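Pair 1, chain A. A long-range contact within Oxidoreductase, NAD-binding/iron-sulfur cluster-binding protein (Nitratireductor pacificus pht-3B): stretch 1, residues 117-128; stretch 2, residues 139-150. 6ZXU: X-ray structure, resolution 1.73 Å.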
# COMPACT_ATOMS: atom_id res chain seq x y z
N LEU A 117 -2.37 9.72 0.08
CA LEU A 117 -0.92 9.46 -0.01
C LEU A 117 -0.24 9.57 1.32
O LEU A 117 0.97 9.58 1.39
CB LEU A 117 -0.28 10.38 -1.03
CG LEU A 117 -0.78 10.30 -2.43
CD1 LEU A 117 -0.14 11.36 -3.29
CD2 LEU A 117 -0.51 8.96 -3.07
N ASP A 118 -1.01 9.67 2.39
CA ASP A 118 -0.51 9.71 3.74
C ASP A 118 0.21 11.05 4.13
O ASP A 118 1.08 11.06 4.98
CB ASP A 118 0.33 8.47 4.06
CG ASP A 118 -0.42 7.20 3.79
OD1 ASP A 118 -1.46 6.98 4.48
OD2 ASP A 118 -0.04 6.47 2.82
N ALA A 119 -0.25 12.18 3.59
CA ALA A 119 0.02 13.45 4.24
C ALA A 119 -0.62 13.42 5.62
O ALA A 119 -1.65 12.84 5.81
CB ALA A 119 -0.56 14.63 3.43
N SER A 120 0.01 14.08 6.57
CA SER A 120 -0.51 14.21 7.93
C SER A 120 -1.54 15.33 8.07
O SER A 120 -2.50 15.21 8.83
CB SER A 120 0.66 14.44 8.96
OG SER A 120 1.59 13.33 8.96
N MET A 121 -1.33 16.40 7.33
CA MET A 121 -2.14 17.64 7.47
C MET A 121 -1.99 18.39 6.17
O MET A 121 -0.89 18.40 5.61
CB MET A 121 -1.59 18.44 8.63
CG MET A 121 -2.29 19.75 8.95
SD MET A 121 -1.64 20.57 10.44
CE MET A 121 -1.52 19.15 11.48
N VAL A 122 -3.08 18.87 5.64
CA VAL A 122 -3.10 19.53 4.33
C VAL A 122 -3.87 20.88 4.43
O VAL A 122 -4.85 20.96 5.13
CB VAL A 122 -3.81 18.66 3.24
CG1 VAL A 122 -3.67 19.29 1.88
CG2 VAL A 122 -3.28 17.21 3.23
N GLY A 123 -3.40 21.90 3.70
CA GLY A 123 -4.13 23.13 3.56
C GLY A 123 -3.82 23.78 2.23
O GLY A 123 -2.93 23.36 1.50
N ILE A 124 -4.59 24.78 1.89
CA ILE A 124 -4.43 25.49 0.61
C ILE A 124 -4.37 27.00 0.85
O ILE A 124 -5.10 27.53 1.72
CB ILE A 124 -5.62 25.17 -0.32
CG1 ILE A 124 -5.49 23.76 -0.83
CG2 ILE A 124 -5.64 26.12 -1.53
CD1 ILE A 124 -6.75 23.19 -1.37
N CYS A 125 -3.48 27.67 0.16
CA CYS A 125 -3.44 29.12 0.18
C CYS A 125 -3.22 29.69 -1.21
O CYS A 125 -2.85 28.97 -2.16
CB CYS A 125 -2.38 29.65 1.12
SG CYS A 125 -0.70 29.30 0.73
N ARG A 126 -3.48 31.01 -1.32
CA ARG A 126 -3.17 31.79 -2.50
C ARG A 126 -1.70 32.19 -2.47
O ARG A 126 -1.08 32.45 -1.39
CB ARG A 126 -4.16 33.02 -2.59
N LEU A 127 -1.09 32.20 -3.66
CA LEU A 127 0.28 32.75 -3.80
C LEU A 127 0.22 34.26 -4.17
O LEU A 127 -0.66 34.67 -4.97
CB LEU A 127 1.00 32.05 -4.96
CG LEU A 127 1.40 30.59 -4.80
CD1 LEU A 127 1.80 30.03 -6.18
CD2 LEU A 127 2.56 30.46 -3.77
N ASP A 128 1.08 35.07 -3.57
CA ASP A 128 1.09 36.50 -3.93
C ASP A 128 2.24 36.79 -4.92
O ASP A 128 2.99 35.85 -5.33
CB ASP A 128 1.09 37.42 -2.69
CG ASP A 128 2.28 37.20 -1.81
OD1 ASP A 128 3.38 36.93 -2.38
OD2 ASP A 128 2.10 37.31 -0.56
N SER A 139 2.52 31.98 -13.79
CA SER A 139 1.09 31.62 -13.90
C SER A 139 0.50 30.91 -12.63
O SER A 139 -0.69 30.59 -12.60
CB SER A 139 0.88 30.71 -15.11
OG SER A 139 1.28 29.34 -14.87
N HIS A 140 1.33 30.61 -11.64
CA HIS A 140 0.84 29.88 -10.45
C HIS A 140 0.19 30.84 -9.50
O HIS A 140 0.86 31.73 -8.96
CB HIS A 140 1.98 29.14 -9.79
CG HIS A 140 2.46 27.98 -10.60
ND1 HIS A 140 3.45 27.13 -10.17
CD2 HIS A 140 2.09 27.53 -11.83
CE1 HIS A 140 3.69 26.24 -11.12
NE2 HIS A 140 2.88 26.45 -12.13
N THR A 141 -1.06 30.57 -9.17
CA THR A 141 -1.82 31.42 -8.20
C THR A 141 -2.18 30.76 -6.82
O THR A 141 -2.67 31.43 -5.91
CB THR A 141 -3.12 31.76 -8.90
OG1 THR A 141 -3.77 30.57 -9.37
CG2 THR A 141 -2.86 32.67 -10.11
N HIS A 142 -1.96 29.45 -6.71
CA HIS A 142 -2.35 28.66 -5.57
C HIS A 142 -1.31 27.66 -5.17
O HIS A 142 -0.53 27.22 -6.00
CB HIS A 142 -3.67 27.97 -5.88
CG HIS A 142 -4.83 28.92 -5.98
ND1 HIS A 142 -5.18 29.54 -7.17
CD2 HIS A 142 -5.72 29.35 -5.04
CE1 HIS A 142 -6.25 30.30 -6.97
NE2 HIS A 142 -6.61 30.19 -5.69
N ALA A 143 -1.31 27.35 -3.87
CA ALA A 143 -0.45 26.39 -3.30
C ALA A 143 -1.29 25.38 -2.45
O ALA A 143 -2.09 25.77 -1.60
CB ALA A 143 0.59 27.03 -2.47
N LEU A 144 -1.12 24.09 -2.77
CA LEU A 144 -1.44 22.98 -1.84
C LEU A 144 -0.27 22.72 -0.96
O LEU A 144 0.79 22.39 -1.44
CB LEU A 144 -1.79 21.75 -2.61
CG LEU A 144 -2.18 20.56 -1.75
CD1 LEU A 144 -3.62 20.59 -1.42
CD2 LEU A 144 -1.91 19.33 -2.58
N VAL A 145 -0.46 22.89 0.37
CA VAL A 145 0.61 22.76 1.32
C VAL A 145 0.27 21.55 2.19
O VAL A 145 -0.89 21.38 2.58
CB VAL A 145 0.76 23.99 2.21
CG1 VAL A 145 2.02 23.94 3.02
CG2 VAL A 145 0.76 25.27 1.34
N PHE A 146 1.25 20.71 2.44
CA PHE A 146 1.04 19.54 3.29
C PHE A 146 2.22 19.27 4.16
O PHE A 146 3.35 19.63 3.82
CB PHE A 146 0.65 18.33 2.50
CG PHE A 146 1.71 17.90 1.55
CD1 PHE A 146 2.77 17.09 2.02
CD2 PHE A 146 1.65 18.22 0.22
CE1 PHE A 146 3.72 16.64 1.13
CE2 PHE A 146 2.67 17.82 -0.67
CZ PHE A 146 3.72 17.05 -0.20
N ALA A 147 1.97 18.68 5.32
CA ALA A 147 3.01 18.32 6.29
C ALA A 147 2.98 16.79 6.41
O ALA A 147 1.93 16.13 6.32
CB ALA A 147 2.79 18.93 7.64
N VAL A 148 4.14 16.24 6.58
CA VAL A 148 4.26 14.84 7.00
C VAL A 148 4.92 14.83 8.36
O VAL A 148 6.03 15.36 8.53
CB VAL A 148 5.07 14.01 5.93
CG1 VAL A 148 5.42 12.59 6.44
CG2 VAL A 148 4.30 13.94 4.66
N GLN A 149 4.35 14.13 9.31
CA GLN A 149 4.98 14.01 10.64
C GLN A 149 6.25 13.17 10.64
O GLN A 149 6.39 12.23 9.89
CB GLN A 149 3.96 13.41 11.66
CG GLN A 149 4.47 13.56 13.08
CD GLN A 149 3.47 13.32 14.20
OE1 GLN A 149 3.68 13.76 15.34
NE2 GLN A 149 2.45 12.57 13.92
N PHE A 150 7.20 13.55 11.47
CA PHE A 150 8.38 12.75 11.70
C PHE A 150 7.96 11.37 12.09
O PHE A 150 6.96 11.20 12.79
CB PHE A 150 9.22 13.32 12.89
CG PHE A 150 10.19 14.40 12.50
CD1 PHE A 150 10.10 15.05 11.33
CD2 PHE A 150 11.18 14.79 13.40
CE1 PHE A 150 10.97 16.07 10.99
CE2 PHE A 150 12.07 15.80 13.06
CZ PHE A 150 11.95 16.46 11.85
O HOH W 1 1.05 12.05 11.50
O HOH W 2 -2.98 34.15 -6.20

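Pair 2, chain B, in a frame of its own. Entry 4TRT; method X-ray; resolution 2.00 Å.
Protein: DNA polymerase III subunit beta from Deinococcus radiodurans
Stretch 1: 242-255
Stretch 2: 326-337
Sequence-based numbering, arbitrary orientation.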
# COMPACT_ATOMS: atom_id res chain seq x y z
N ILE B 242 6.04 -37.92 3.99
CA ILE B 242 6.97 -37.57 2.90
C ILE B 242 7.14 -38.76 1.96
O ILE B 242 7.55 -39.83 2.39
CB ILE B 242 8.37 -37.17 3.43
CG1 ILE B 242 8.29 -35.96 4.35
CG2 ILE B 242 9.31 -36.80 2.29
CD1 ILE B 242 9.63 -35.58 4.96
N PRO B 243 6.84 -38.58 0.67
CA PRO B 243 6.92 -39.70 -0.27
C PRO B 243 8.36 -40.09 -0.61
O PRO B 243 9.17 -39.21 -0.86
CB PRO B 243 6.19 -39.17 -1.51
CG PRO B 243 6.40 -37.69 -1.45
CD PRO B 243 6.41 -37.33 0.01
N LYS B 244 8.68 -41.37 -0.61
CA LYS B 244 10.02 -41.84 -0.98
C LYS B 244 10.02 -42.64 -2.28
O LYS B 244 11.10 -42.88 -2.82
CB LYS B 244 10.67 -42.68 0.12
CG LYS B 244 11.29 -41.89 1.25
CD LYS B 244 10.26 -41.17 2.08
CE LYS B 244 10.83 -40.59 3.38
NZ LYS B 244 9.79 -40.56 4.44
N ASP B 245 8.85 -43.03 -2.79
CA ASP B 245 8.79 -43.78 -4.06
C ASP B 245 8.46 -42.82 -5.22
O ASP B 245 7.31 -42.68 -5.63
CB ASP B 245 7.76 -44.91 -3.96
CG ASP B 245 7.76 -45.83 -5.18
OD1 ASP B 245 8.54 -45.59 -6.12
OD2 ASP B 245 6.97 -46.79 -5.20
N ILE B 246 9.49 -42.17 -5.76
CA ILE B 246 9.34 -41.14 -6.77
C ILE B 246 9.36 -41.78 -8.16
O ILE B 246 10.27 -42.55 -8.46
CB ILE B 246 10.46 -40.09 -6.64
CG1 ILE B 246 10.41 -39.46 -5.24
CG2 ILE B 246 10.34 -39.01 -7.72
CD1 ILE B 246 9.06 -38.83 -4.87
N LYS B 247 8.35 -41.47 -8.97
CA LYS B 247 8.16 -42.06 -10.32
C LYS B 247 8.52 -41.10 -11.45
O LYS B 247 8.73 -41.52 -12.58
CB LYS B 247 6.68 -42.46 -10.53
CG LYS B 247 6.08 -43.45 -9.54
CD LYS B 247 6.80 -44.77 -9.58
CE LYS B 247 6.13 -45.81 -8.69
NZ LYS B 247 7.16 -46.81 -8.27
N LEU B 248 8.50 -39.80 -11.16
CA LEU B 248 8.69 -38.79 -12.19
C LEU B 248 9.33 -37.55 -11.56
O LEU B 248 8.91 -37.09 -10.50
CB LEU B 248 7.34 -38.44 -12.83
CG LEU B 248 7.26 -37.33 -13.89
CD1 LEU B 248 8.06 -37.67 -15.15
CD2 LEU B 248 5.80 -37.07 -14.23
N GLN B 249 10.35 -37.02 -12.25
CA GLN B 249 11.11 -35.86 -11.81
C GLN B 249 11.05 -34.86 -12.94
O GLN B 249 11.29 -35.21 -14.08
CB GLN B 249 12.56 -36.25 -11.54
CG GLN B 249 13.47 -35.10 -11.13
CD GLN B 249 14.91 -35.56 -11.02
OE1 GLN B 249 15.21 -36.49 -10.27
NE2 GLN B 249 15.82 -34.94 -11.80
N VAL B 250 10.71 -33.62 -12.62
CA VAL B 250 10.65 -32.56 -13.60
C VAL B 250 11.50 -31.42 -13.07
O VAL B 250 11.42 -31.08 -11.90
CB VAL B 250 9.19 -32.09 -13.82
CG1 VAL B 250 9.14 -30.82 -14.68
CG2 VAL B 250 8.38 -33.20 -14.50
N THR B 251 12.34 -30.85 -13.93
CA THR B 251 13.18 -29.74 -13.56
C THR B 251 12.89 -28.59 -14.52
O THR B 251 12.83 -28.80 -15.74
CB THR B 251 14.67 -30.19 -13.64
OG1 THR B 251 14.90 -31.25 -12.69
CG2 THR B 251 15.56 -29.05 -13.36
N LEU B 252 12.74 -27.38 -13.99
CA LEU B 252 12.43 -26.22 -14.82
C LEU B 252 12.71 -24.93 -14.06
O LEU B 252 12.87 -24.96 -12.84
CB LEU B 252 10.96 -26.27 -15.27
CG LEU B 252 9.89 -25.99 -14.22
CD1 LEU B 252 8.53 -26.03 -14.90
CD2 LEU B 252 9.90 -26.96 -13.04
N PRO B 253 12.75 -23.80 -14.77
CA PRO B 253 13.01 -22.51 -14.11
C PRO B 253 11.92 -22.15 -13.12
O PRO B 253 10.73 -22.23 -13.45
CB PRO B 253 13.02 -21.53 -15.27
CG PRO B 253 13.31 -22.35 -16.49
CD PRO B 253 12.62 -23.64 -16.23
N ALA B 254 12.32 -21.80 -11.90
CA ALA B 254 11.38 -21.52 -10.83
C ALA B 254 10.48 -20.34 -11.17
O ALA B 254 9.28 -20.38 -10.90
CB ALA B 254 12.13 -21.23 -9.55
N THR B 255 11.05 -19.30 -11.76
CA THR B 255 10.29 -18.08 -11.98
C THR B 255 9.23 -18.31 -13.04
O THR B 255 8.08 -17.85 -12.88
CB THR B 255 11.19 -16.91 -12.39
OG1 THR B 255 12.03 -16.57 -11.29
CG2 THR B 255 10.37 -15.69 -12.83
N PRO B 326 9.91 -20.13 -1.55
CA PRO B 326 11.34 -20.15 -1.20
C PRO B 326 12.29 -20.74 -2.26
O PRO B 326 13.48 -20.74 -2.04
CB PRO B 326 11.37 -21.03 0.05
CG PRO B 326 9.98 -20.99 0.59
CD PRO B 326 9.12 -20.97 -0.63
N ILE B 327 11.78 -21.23 -3.37
CA ILE B 327 12.61 -21.83 -4.41
C ILE B 327 12.98 -20.79 -5.47
O ILE B 327 12.12 -20.20 -6.10
CB ILE B 327 11.91 -23.03 -5.10
CG1 ILE B 327 11.61 -24.12 -4.07
CG2 ILE B 327 12.79 -23.57 -6.22
CD1 ILE B 327 10.74 -25.27 -4.55
N ASP B 328 14.29 -20.61 -5.67
CA ASP B 328 14.85 -19.73 -6.70
C ASP B 328 15.74 -20.50 -7.69
O ASP B 328 16.30 -21.54 -7.37
CB ASP B 328 15.70 -18.65 -6.04
CG ASP B 328 14.92 -17.82 -5.03
OD1 ASP B 328 13.81 -17.36 -5.37
OD2 ASP B 328 15.44 -17.58 -3.92
N GLY B 329 15.87 -19.96 -8.89
CA GLY B 329 16.70 -20.57 -9.91
C GLY B 329 15.93 -21.65 -10.64
O GLY B 329 15.13 -21.36 -11.52
N ASP B 330 16.20 -22.90 -10.32
CA ASP B 330 15.47 -24.00 -10.92
C ASP B 330 14.76 -24.81 -9.86
O ASP B 330 15.28 -25.02 -8.77
CB ASP B 330 16.42 -24.84 -11.75
CG ASP B 330 17.00 -24.06 -12.93
OD1 ASP B 330 16.26 -23.81 -13.92
OD2 ASP B 330 18.18 -23.67 -12.84
N ALA B 331 13.52 -25.19 -10.17
CA ALA B 331 12.74 -26.04 -9.29
C ALA B 331 12.85 -27.49 -9.75
O ALA B 331 12.95 -27.76 -10.95
CB ALA B 331 11.29 -25.59 -9.28
N GLU B 332 12.81 -28.40 -8.78
CA GLU B 332 12.75 -29.83 -9.00
C GLU B 332 11.43 -30.30 -8.42
O GLU B 332 11.14 -30.06 -7.25
CB GLU B 332 13.90 -30.50 -8.26
CG GLU B 332 14.64 -31.57 -9.01
CD GLU B 332 15.92 -31.98 -8.28
OE1 GLU B 332 15.81 -32.53 -7.17
OE2 GLU B 332 17.04 -31.74 -8.79
N LEU B 333 10.59 -30.93 -9.24
CA LEU B 333 9.30 -31.45 -8.78
C LEU B 333 9.38 -32.96 -8.84
O LEU B 333 9.65 -33.53 -9.90
CB LEU B 333 8.15 -30.96 -9.70
CG LEU B 333 8.20 -29.50 -10.17
CD1 LEU B 333 7.04 -29.23 -11.11
CD2 LEU B 333 8.22 -28.55 -8.98
N LEU B 334 9.15 -33.61 -7.71
CA LEU B 334 9.24 -35.05 -7.60
C LEU B 334 7.85 -35.61 -7.28
O LEU B 334 7.28 -35.30 -6.23
CB LEU B 334 10.20 -35.42 -6.48
CG LEU B 334 11.60 -34.81 -6.50
CD1 LEU B 334 12.31 -35.22 -5.21
CD2 LEU B 334 12.38 -35.26 -7.71
N PHE B 335 7.34 -36.44 -8.19
CA PHE B 335 5.98 -36.96 -8.10
C PHE B 335 6.00 -38.44 -7.77
O PHE B 335 6.79 -39.20 -8.36
CB PHE B 335 5.26 -36.75 -9.43
CG PHE B 335 5.14 -35.32 -9.82
CD1 PHE B 335 4.33 -34.45 -9.10
CD2 PHE B 335 5.85 -34.83 -10.92
CE1 PHE B 335 4.20 -33.13 -9.48
CE2 PHE B 335 5.74 -33.50 -11.28
CZ PHE B 335 4.90 -32.65 -10.56
N SER B 336 5.16 -38.84 -6.83
CA SER B 336 5.07 -40.24 -6.45
C SER B 336 3.91 -40.94 -7.16
O SER B 336 3.79 -42.15 -7.06
CB SER B 336 4.95 -40.39 -4.93
OG SER B 336 3.74 -39.83 -4.43
N GLY B 337 3.06 -40.19 -7.86
CA GLY B 337 1.84 -40.74 -8.45
C GLY B 337 0.78 -39.67 -8.65
O GLY B 337 0.86 -38.57 -8.06
O HOH W 3 13.92 -18.84 -12.28
O HOH W 4 13.90 -17.90 -9.36

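The sharpest difference lies at A:Gly123 and its match B:Val250. In pair 1 this central strand position has no side chain. In pair 2 a valine fills it, and B:Val250 CG2 lies 4.2 Å from B:Phe335 CE2, at the edge of the ring. The position matching B:Phe335 is A:Ala147, so pair 1 has small residues at both places where pair 2 has a valine and a phenylalanine.

The backbones agree closely: 14 central residues superpose with an RMSD of 0.6 Å. Each pair is two antiparallel strands, with axes 4.7 Å apart at closest approach in pair 1 and 4.5 Å in pair 2. The angles between strand directions are 158° and 159°.

The hydrogen-bond ladder is also shared. A:Gly123 N donates to A:Val145 O at 2.8 Å, and A:Val145 N returns a bond to A:Gly123 O at 2.8 Å. At the matching place B:Val250 N donates to B:Leu333 O at 2.9 Å, and B:Leu333 N to B:Val250 O at 2.8 Å. These bonds use backbone atoms alone, so the ladder tolerates different side chains. At one end, A:Ser120 N and B:Lys247 N each donate at 2.8 Å, to A:Ala147 O and B:Phe335 O. The next amides, A:Met121 N and B:Leu248 N, make only weak bonds to the same oxygens.

On the face of A:Val122, A:Ile124 and A:Leu144, pair 1 packs hydrocarbon. A:Leu144 CD1 lies 3.5 Å from A:Val122 CG1 and 3.7 Å from A:Ile124 CG1. The matches in pair 2 are B:Gln249, B:Thr251 and B:Glu332. Polar residues take these places. B:Gln249 packs with its aliphatic part: CG lies 3.6 Å from B:Leu334 CD2. B:Thr251 meets the glutamate through its hydroxyl oxygen, OG1, which is 3.7 Å from B:Glu332 CG. The B:Glu332 carboxylate is hydrogen-bonded elsewhere in the structure.

On the other face, A:Cys125 matches B:Leu252. A:Cys125 SG reaches A:Ala143 CB at 4.1 Å and A:Val145 CG2 at 4.3 Å. B:Leu252 CD2 makes similar contacts, 4.2 Å from B:Ala331 CB and 4.1 Å from B:Leu333 CD1.

At the far end, A:Leu127 and B:Ala254 both point toward the partner stretch. A:Leu127 N donates to A:Thr141 O at 2.9 Å, and B:Ala254 N to B:Gly329 O at 2.9 Å. The longer leucine brings CD1 within 3.4 Å of A:His140 O. The alanine has only its CB, which lies 3.6 Å from B:Ile327 O.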